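PDB 6J3I: gamma-glutamyltranspeptidase from Streptomyces lincolnensis, which probably acts on gamma-glutamyl compounds as an LmbA-like member of the gamma-glutamyltranspeptidase family, in the N-terminal nucleophile clan. Local coordinates for residues A287-E292 with H303-G308; G279-Q284 with K310-D315; D369-G374 with R550-G555. The protein carries 1 engineered substitution. All coordinates share one frame; numbering follows the deposited sequence.

Contact 1: residues A287-E292 with H303-G308; sequences ALLPPE and HLLVEG
L288 and G308 mark the closest approach of the two backbones, with their CA atoms 6.5 Å apart, where 287-292 runs out of helix 280-288 and passes helix 299-319. No hydrogen bond joins the segments. Apolar side chains carry the contact. L288 points at the other helix and sets its CD2 methyl against the carbonyl O of G308, 3.1 Å away. G308 has no side chain, so L288 meets bare backbone here.

L289 meets the turn before G308. Its CG lies anti to its own carbonyl carbon (chi1 -60°), and the CD2 branch ends up on the side of the other helix. CD2 packs against L305 CD1 at 3.4 Å, the two side chains lying at a slant to each other. The same methyl sits 4.2 Å from L304 CD2. With CG anti to the backbone N (chi1 173°), L304 extends this CD2 to P290 as well. L304 CD2 and P290 CD reach toward each other, 4.1 Å apart. One methyl of L304 therefore touches two successive residues of the departing chain.

The contact lies near the connection of a helical hairpin, with ten residues between the segments. Helix 506-519 adds L515 beside both L289 and L305, and L511 beside L305. W538 of strand 538-540 also touches L305. On another flank, helix 334-341 packs N337 and R340 on L288, while R341 bonds the carbonyls of A287 and L288.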
loop_
_atom_site.group_PDB
_atom_site.type_symbol
_atom_site.label_atom_id
_atom_site.label_comp_id
_atom_site.label_asym_id
_atom_site.label_seq_id
_atom_site.Cartn_x
_atom_site.Cartn_y
_atom_site.Cartn_z
ATOM N N ALA A 287 14.840 5.302 -14.741
ATOM C CA ALA A 287 15.133 6.030 -15.987
ATOM C C ALA A 287 15.987 7.295 -15.814
ATOM O O ALA A 287 16.711 7.684 -16.732
ATOM C CB ALA A 287 13.838 6.383 -16.686
ATOM N N LEU A 288 15.871 7.926 -14.648
ATOM C CA LEU A 288 16.697 9.083 -14.251
ATOM C C LEU A 288 18.161 8.782 -14.002
ATOM O O LEU A 288 19.005 9.665 -14.146
ATOM C CB LEU A 288 16.129 9.743 -12.978
ATOM C CG LEU A 288 15.345 11.067 -13.092
ATOM C CD1 LEU A 288 14.533 11.212 -14.372
ATOM C CD2 LEU A 288 14.434 11.234 -11.887
ATOM N N LEU A 289 18.456 7.553 -13.595
ATOM C CA LEU A 289 19.814 7.171 -13.229
ATOM C C LEU A 289 20.733 7.133 -14.452
ATOM O O LEU A 289 20.319 6.669 -15.526
ATOM C CB LEU A 289 19.822 5.802 -12.556
ATOM C CG LEU A 289 19.012 5.676 -11.267
ATOM C CD1 LEU A 289 18.855 4.220 -10.863
ATOM C CD2 LEU A 289 19.637 6.475 -10.143
ATOM N N PRO A 290 21.979 7.631 -14.297
ATOM C CA PRO A 290 22.950 7.449 -15.368
ATOM C C PRO A 290 23.400 5.991 -15.443
ATOM O O PRO A 290 23.272 5.252 -14.454
ATOM C CB PRO A 290 24.110 8.364 -14.959
ATOM C CG PRO A 290 24.004 8.491 -13.483
ATOM C CD PRO A 290 22.541 8.390 -13.161
ATOM N N PRO A 291 23.944 5.572 -16.600
ATOM C CA PRO A 291 24.443 4.193 -16.709
ATOM C C PRO A 291 25.600 3.871 -15.727
ATOM O O PRO A 291 25.823 2.700 -15.408
ATOM C CB PRO A 291 24.883 4.088 -18.180
ATOM C CG PRO A 291 25.131 5.492 -18.623
ATOM C CD PRO A 291 24.247 6.380 -17.798
ATOM N N GLU A 292 26.279 4.915 -15.239
ATOM C CA GLU A 292 27.429 4.812 -14.340
ATOM C C GLU A 292 27.129 5.353 -12.932
ATOM O O GLU A 292 27.260 6.556 -12.671
ATOM C CB GLU A 292 28.577 5.595 -14.972
ATOM C CG GLU A 292 29.928 5.420 -14.305
ATOM C CD GLU A 292 31.096 5.669 -15.251
ATOM O OE1 GLU A 292 32.138 6.152 -14.760
ATOM O OE2 GLU A 292 30.987 5.383 -16.472
ATOM N N HIS A 303 22.729 11.108 -2.266
ATOM C CA HIS A 303 22.414 12.431 -2.822
ATOM C C HIS A 303 21.793 12.331 -4.206
ATOM O O HIS A 303 20.749 12.928 -4.472
ATOM C CB HIS A 303 23.679 13.291 -2.905
ATOM C CG HIS A 303 23.478 14.600 -3.610
ATOM N ND1 HIS A 303 23.034 15.733 -2.963
ATOM C CD2 HIS A 303 23.647 14.947 -4.908
ATOM C CE1 HIS A 303 22.946 16.725 -3.832
ATOM N NE2 HIS A 303 23.307 16.273 -5.019
ATOM N N LEU A 304 22.460 11.581 -5.078
ATOM C CA LEU A 304 21.951 11.317 -6.422
ATOM C C LEU A 304 20.525 10.770 -6.368
ATOM O O LEU A 304 19.650 11.206 -7.126
ATOM C CB LEU A 304 22.849 10.327 -7.170
ATOM C CG LEU A 304 22.287 9.868 -8.524
ATOM C CD1 LEU A 304 22.197 11.041 -9.490
ATOM C CD2 LEU A 304 23.088 8.726 -9.131
ATOM N N LEU A 305 20.316 9.810 -5.472
ATOM C CA LEU A 305 19.016 9.148 -5.322
ATOM C C LEU A 305 17.942 10.056 -4.742
ATOM O O LEU A 305 16.774 9.964 -5.145
ATOM C CB LEU A 305 19.146 7.840 -4.517
ATOM C CG LEU A 305 19.160 6.514 -5.308
ATOM C CD1 LEU A 305 19.685 6.619 -6.733
ATOM C CD2 LEU A 305 19.941 5.437 -4.564
ATOM N N VAL A 306 18.334 10.925 -3.815
ATOM C CA VAL A 306 17.394 11.852 -3.175
ATOM C C VAL A 306 16.893 12.909 -4.164
ATOM O O VAL A 306 15.688 13.168 -4.234
ATOM C CB VAL A 306 18.015 12.476 -1.900
ATOM C CG1 VAL A 306 17.191 13.649 -1.359
ATOM C CG2 VAL A 306 18.158 11.405 -0.825
ATOM N N GLU A 307 17.818 13.506 -4.917
ATOM C CA GLU A 307 17.485 14.523 -5.924
ATOM C C GLU A 307 16.674 13.965 -7.090
ATOM O O GLU A 307 15.762 14.618 -7.580
ATOM C CB GLU A 307 18.762 15.184 -6.452
ATOM C CG GLU A 307 19.462 16.062 -5.438
ATOM C CD GLU A 307 18.525 17.086 -4.851
ATOM O OE1 GLU A 307 18.350 17.093 -3.617
ATOM O OE2 GLU A 307 17.930 17.865 -5.632
ATOM N N GLY A 308 17.022 12.760 -7.524
ATOM C CA GLY A 308 16.244 12.032 -8.518
ATOM C C GLY A 308 14.822 11.705 -8.072
ATOM O O GLY A 308 13.889 11.769 -8.870
#

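Contact 2: residues G279-Q284 with K310-D315; sequences GPVLLQ and KLAMAD
Q284 and D315 supply the polar link between helix 280-288 and helix 299-319. Q284 NE2 donates to D315 OD2 at 3.0 Å, with an N-H...O angle of 141°, so the bond is bent. The acceptor lies almost in the amide plane, and D315 offers its anti lone pair, away from OD1. Amide and carboxylate planes are nearly coplanar, although the two side chains cross at about a right angle. Q284 is extended beyond CG (chi2 -163°), which carries its amide across the gap. Other bonds hold the same groups. Y320 OH bonds Q284 OE1, Y336 OH bonds D315 OD2, and the backbone N of G355 bonds D315 OD1. This buried amide and carboxylate are thus fixed by several partners, which should limit their rotation.

The apolar part centres on V281 and A312. V281 points at the other helix. Its CG1 methyl lies 3.2 Å from A312 O and 4.0 Å from A312 CB. The same CB is 4.0 Å from Q284 CB, so A312 touches residues about one turn apart on helix 280-288. M313 leaves its backbone away from this helix, but bends at chi2 and chi3. Its SD comes back to 3.8 Å from V281 CG1.

The axes of the short helical segments 280-284 and 310-315 approach to 8.9 Å, their directions 138° apart. A small residue lies at the nearest pair of CA atoms, Q284 and A312. L282 and L283 rest on strand 268-272, consistent with the helix layer against a sheet in the NTN fold. Helix 506-519 packs on L282 and M313, and L331 of helix 328-331 touches Q284 and D315.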
loop_
_atom_site.group_PDB
_atom_site.type_symbol
_atom_site.label_atom_id
_atom_site.label_comp_id
_atom_site.label_asym_id
_atom_site.label_seq_id
_atom_site.Cartn_x
_atom_site.Cartn_y
_atom_site.Cartn_z
ATOM N N GLY A 279 2.908 3.802 -8.378
ATOM C CA GLY A 279 3.820 2.789 -8.934
ATOM C C GLY A 279 4.874 3.224 -9.934
ATOM O O GLY A 279 6.061 2.899 -9.781
ATOM N N PRO A 280 4.451 3.958 -10.969
ATOM C CA PRO A 280 5.400 4.470 -11.925
ATOM C C PRO A 280 6.473 5.440 -11.414
ATOM O O PRO A 280 7.433 5.647 -12.152
ATOM C CB PRO A 280 4.504 5.135 -12.960
ATOM C CG PRO A 280 3.297 4.269 -12.968
ATOM C CD PRO A 280 3.085 3.965 -11.515
ATOM N N VAL A 281 6.354 6.026 -10.212
ATOM C CA VAL A 281 7.490 6.849 -9.675
ATOM C C VAL A 281 8.762 6.048 -9.472
ATOM O O VAL A 281 9.850 6.580 -9.637
ATOM C CB VAL A 281 7.306 7.624 -8.325
ATOM C CG1 VAL A 281 7.290 9.126 -8.568
ATOM C CG2 VAL A 281 6.131 7.181 -7.496
ATOM N N LEU A 282 8.630 4.792 -9.069
ATOM C CA LEU A 282 9.795 3.926 -8.963
ATOM C C LEU A 282 10.492 3.863 -10.324
ATOM O O LEU A 282 11.696 4.128 -10.436
ATOM C CB LEU A 282 9.393 2.529 -8.505
ATOM C CG LEU A 282 10.550 1.698 -7.943
ATOM C CD1 LEU A 282 10.043 0.688 -6.913
ATOM C CD2 LEU A 282 11.335 0.989 -9.043
ATOM N N LEU A 283 9.701 3.535 -11.341
ATOM C CA LEU A 283 10.135 3.472 -12.735
ATOM C C LEU A 283 10.829 4.761 -13.185
ATOM O O LEU A 283 11.932 4.721 -13.739
ATOM C CB LEU A 283 8.925 3.129 -13.636
ATOM C CG LEU A 283 8.541 1.642 -13.778
ATOM C CD1 LEU A 283 8.906 0.788 -12.572
ATOM C CD2 LEU A 283 7.076 1.437 -14.120
ATOM N N GLN A 284 10.205 5.902 -12.917
ATOM C CA GLN A 284 10.799 7.198 -13.286
ATOM C C GLN A 284 12.164 7.471 -12.645
ATOM O O GLN A 284 13.012 8.148 -13.235
ATOM C CB GLN A 284 9.839 8.346 -12.969
ATOM C CG GLN A 284 8.708 8.489 -13.980
ATOM C CD GLN A 284 8.026 9.838 -13.909
ATOM O OE1 GLN A 284 6.830 9.916 -13.661
ATOM N NE2 GLN A 284 8.787 10.914 -14.124
ATOM N N LYS A 310 13.013 13.499 -5.877
ATOM C CA LYS A 310 12.318 14.807 -5.929
ATOM C C LYS A 310 11.791 15.121 -7.325
ATOM O O LYS A 310 10.606 15.414 -7.498
ATOM C CB LYS A 310 13.240 15.934 -5.442
ATOM C CG LYS A 310 13.236 16.082 -3.927
ATOM C CD LYS A 310 14.615 16.057 -3.286
ATOM C CE LYS A 310 15.083 17.426 -2.839
ATOM N NZ LYS A 310 16.264 17.359 -1.930
ATOM N N LEU A 311 12.683 15.036 -8.306
ATOM C CA LEU A 311 12.313 15.146 -9.718
ATOM C C LEU A 311 11.144 14.226 -10.075
ATOM O O LEU A 311 10.140 14.676 -10.617
ATOM C CB LEU A 311 13.529 14.846 -10.619
ATOM C CG LEU A 311 14.408 15.995 -11.161
ATOM C CD1 LEU A 311 13.956 17.406 -10.788
ATOM C CD2 LEU A 311 15.866 15.790 -10.764
ATOM N N ALA A 312 11.287 12.949 -9.744
ATOM C CA ALA A 312 10.301 11.925 -10.099
ATOM C C ALA A 312 8.954 12.133 -9.418
ATOM O O ALA A 312 7.902 11.895 -10.024
ATOM C CB ALA A 312 10.848 10.545 -9.768
ATOM N N MET A 313 8.997 12.567 -8.159
ATOM C CA MET A 313 7.784 12.860 -7.391
ATOM C C MET A 313 7.036 14.089 -7.906
ATOM O O MET A 313 5.807 14.116 -7.894
ATOM C CB MET A 313 8.108 13.037 -5.905
ATOM C CG MET A 313 8.551 11.754 -5.218
ATOM S SD MET A 313 7.225 10.549 -5.030
ATOM C CE MET A 313 7.102 10.443 -3.253
ATOM N N ALA A 314 7.775 15.098 -8.353
ATOM C CA ALA A 314 7.177 16.291 -8.948
ATOM C C ALA A 314 6.334 15.907 -10.150
ATOM O O ALA A 314 5.227 16.425 -10.339
ATOM C CB ALA A 314 8.251 17.288 -9.348
ATOM N N ASP A 315 6.854 14.977 -10.945
ATOM C CA ASP A 315 6.126 14.470 -12.098
ATOM C C ASP A 315 4.894 13.678 -11.686
ATOM O O ASP A 315 3.875 13.767 -12.364
ATOM C CB ASP A 315 7.022 13.621 -13.015
ATOM C CG ASP A 315 7.905 14.462 -13.938
ATOM O OD1 ASP A 315 7.696 15.690 -14.039
ATOM O OD2 ASP A 315 8.817 13.872 -14.570
#

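Contact 3: residues D369-G374 with R550-G555; sequences DLVATG and RGMRPG
R550 meets V371 through its backbone. Its carbonyl O lies 3.6 Å from V371 CG2, and it also accepts a hydrogen bond from H367 NE2, on the same helix as V371. The side chain of R550 leads away from the contact. There it bonds the carbonyls of G545 and T463 and makes a cation-pi contact with W464. G551 follows, with its CA 3.9 Å from V371 CG2. The CG2 branch of V371 thus rests on the backbone of two successive residues.

M552 takes the other branch. V371 CG1 packs on M552 CB at 3.6 Å, and M552 CG lies 3.5 Å from V371 O. With SD anti to CA (chi2 173°), the chain reaches past V371 to the next residue. Its SD then sits 3.9 Å from A372 CB. An alanine here would remove CG, SD and CE, and V371 O and A372 would probably be left with a gap where they now pack.

R553 turns away and pairs with D541. P554 turns back. Its CG lies 3.8 Å from G374 N and 4.0 Å from T373 OG1, which sets the proline ring against T373 and G374. No hydrogen bond crosses between the segments, and the touching parts run in nearly the same direction, 5° apart.

The contact lies at the surface, where the chain leaving helix 366-371 runs along the loop between strands 538-540 and 556-560. P544 touches both V371 and M552. Backbone bonds from G551 to G545 and from R553 to D541 tie this loop together. G555 bonds E577, where strand 577-581 begins beside strand 556-560.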
loop_
_atom_site.group_PDB
_atom_site.type_symbol
_atom_site.label_atom_id
_atom_site.label_comp_id
_atom_site.label_asym_id
_atom_site.label_seq_id
_atom_site.Cartn_x
_atom_site.Cartn_y
_atom_site.Cartn_z
ATOM N N ASP A 369 0.874 24.153 -5.048
ATOM C CA ASP A 369 1.662 25.377 -5.301
ATOM C C ASP A 369 1.930 26.154 -4.025
ATOM O O ASP A 369 3.033 26.629 -3.782
ATOM C CB ASP A 369 0.905 26.306 -6.270
ATOM C CG ASP A 369 1.197 26.005 -7.731
ATOM O OD1 ASP A 369 2.335 25.593 -8.055
ATOM O OD2 ASP A 369 0.290 26.199 -8.574
ATOM N N LEU A 370 0.874 26.287 -3.242
ATOM C CA LEU A 370 0.870 26.975 -1.952
ATOM C C LEU A 370 1.788 26.324 -0.931
ATOM O O LEU A 370 2.565 26.996 -0.246
ATOM C CB LEU A 370 -0.573 26.932 -1.462
ATOM C CG LEU A 370 -1.148 27.421 -0.132
ATOM C CD1 LEU A 370 -1.333 26.271 0.873
ATOM C CD2 LEU A 370 -0.390 28.611 0.463
ATOM N N VAL A 371 1.694 25.005 -0.859
ATOM C CA VAL A 371 2.463 24.212 0.095
ATOM C C VAL A 371 3.971 24.171 -0.245
ATOM O O VAL A 371 4.797 24.013 0.652
ATOM C CB VAL A 371 1.778 22.820 0.305
ATOM C CG1 VAL A 371 2.629 21.632 -0.126
ATOM C CG2 VAL A 371 1.300 22.681 1.736
ATOM N N ALA A 372 4.311 24.348 -1.523
ATOM C CA ALA A 372 5.703 24.364 -1.993
ATOM C C ALA A 372 6.323 25.764 -1.882
ATOM O O ALA A 372 6.329 26.528 -2.848
ATOM C CB ALA A 372 5.764 23.872 -3.429
ATOM N N THR A 373 6.851 26.076 -0.698
ATOM C CA THR A 373 7.352 27.422 -0.365
ATOM C C THR A 373 8.852 27.643 -0.655
ATOM O O THR A 373 9.297 28.792 -0.762
ATOM C CB THR A 373 7.045 27.771 1.110
ATOM O OG1 THR A 373 7.546 26.743 1.973
ATOM C CG2 THR A 373 5.537 27.918 1.324
ATOM N N GLY A 374 9.619 26.558 -0.779
ATOM C CA GLY A 374 11.027 26.634 -1.195
ATOM C C GLY A 374 11.969 27.268 -0.185
ATOM O O GLY A 374 12.024 26.861 0.977
ATOM N N ARG A 550 -2.064 17.205 3.585
ATOM C CA ARG A 550 -1.291 17.373 2.334
ATOM C C ARG A 550 -0.216 18.474 2.422
ATOM O O ARG A 550 -0.132 19.344 1.552
ATOM C CB ARG A 550 -2.198 17.630 1.111
ATOM C CG ARG A 550 -3.517 16.870 1.057
ATOM C CD ARG A 550 -3.320 15.403 0.743
ATOM N NE ARG A 550 -2.849 15.203 -0.624
ATOM C CZ ARG A 550 -3.616 15.210 -1.713
ATOM N NH1 ARG A 550 -4.934 15.404 -1.627
ATOM N NH2 ARG A 550 -3.056 15.021 -2.907
ATOM N N GLY A 551 0.597 18.420 3.474
ATOM C CA GLY A 551 1.715 19.355 3.654
ATOM C C GLY A 551 2.988 18.920 2.944
ATOM O O GLY A 551 3.057 17.824 2.376
ATOM N N MET A 552 3.986 19.804 2.947
ATOM C CA MET A 552 5.318 19.452 2.447
ATOM C C MET A 552 6.416 20.162 3.192
ATOM O O MET A 552 6.210 21.218 3.787
ATOM C CB MET A 552 5.445 19.647 0.930
ATOM C CG MET A 552 6.245 20.808 0.364
ATOM S SD MET A 552 6.360 20.628 -1.441
ATOM C CE MET A 552 8.112 20.919 -1.699
ATOM N N ARG A 553 7.586 19.541 3.140
ATOM C CA ARG A 553 8.769 20.004 3.848
ATOM C C ARG A 553 9.885 20.162 2.832
ATOM O O ARG A 553 10.572 19.186 2.508
ATOM C CB ARG A 553 9.155 19.006 4.935
ATOM C CG ARG A 553 8.031 18.753 5.928
ATOM C CD ARG A 553 8.555 18.387 7.307
ATOM N NE ARG A 553 9.017 17.000 7.379
ATOM C CZ ARG A 553 9.890 16.518 8.272
ATOM N NH1 ARG A 553 10.451 17.296 9.204
ATOM N NH2 ARG A 553 10.216 15.229 8.226
ATOM N N PRO A 554 10.057 21.384 2.297
ATOM C CA PRO A 554 11.055 21.552 1.242
ATOM C C PRO A 554 12.477 21.212 1.706
ATOM O O PRO A 554 12.900 21.656 2.774
ATOM C CB PRO A 554 10.920 23.034 0.869
ATOM C CG PRO A 554 9.516 23.382 1.237
ATOM C CD PRO A 554 9.277 22.621 2.504
ATOM N N GLY A 555 13.167 20.385 0.919
ATOM C CA GLY A 555 14.541 19.951 1.218
ATOM C C GLY A 555 14.739 18.848 2.256
ATOM O O GLY A 555 15.859 18.344 2.419
#

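How the contacts relate
Contacts 1 and 2 join the same two helices, 280-288 and 299-319, at centres 11 Å apart. Contact 1 is nested inside the chain loop that contact 2 closes. They touch directly, with L288 CD2 3.9 Å from L311 CB. Helix 506-519 borders both. Contact 3 is separate along the chain and more exposed. Its centre is about 17 Å from that of contact 2 and about 22 Å from that of contact 1, and it touches neither. The nearest atoms of contacts 2 and 3 are about 4 Å apart. Contact 3 ties residues just before the unmodelled 375-408 to the late 550-555 loop.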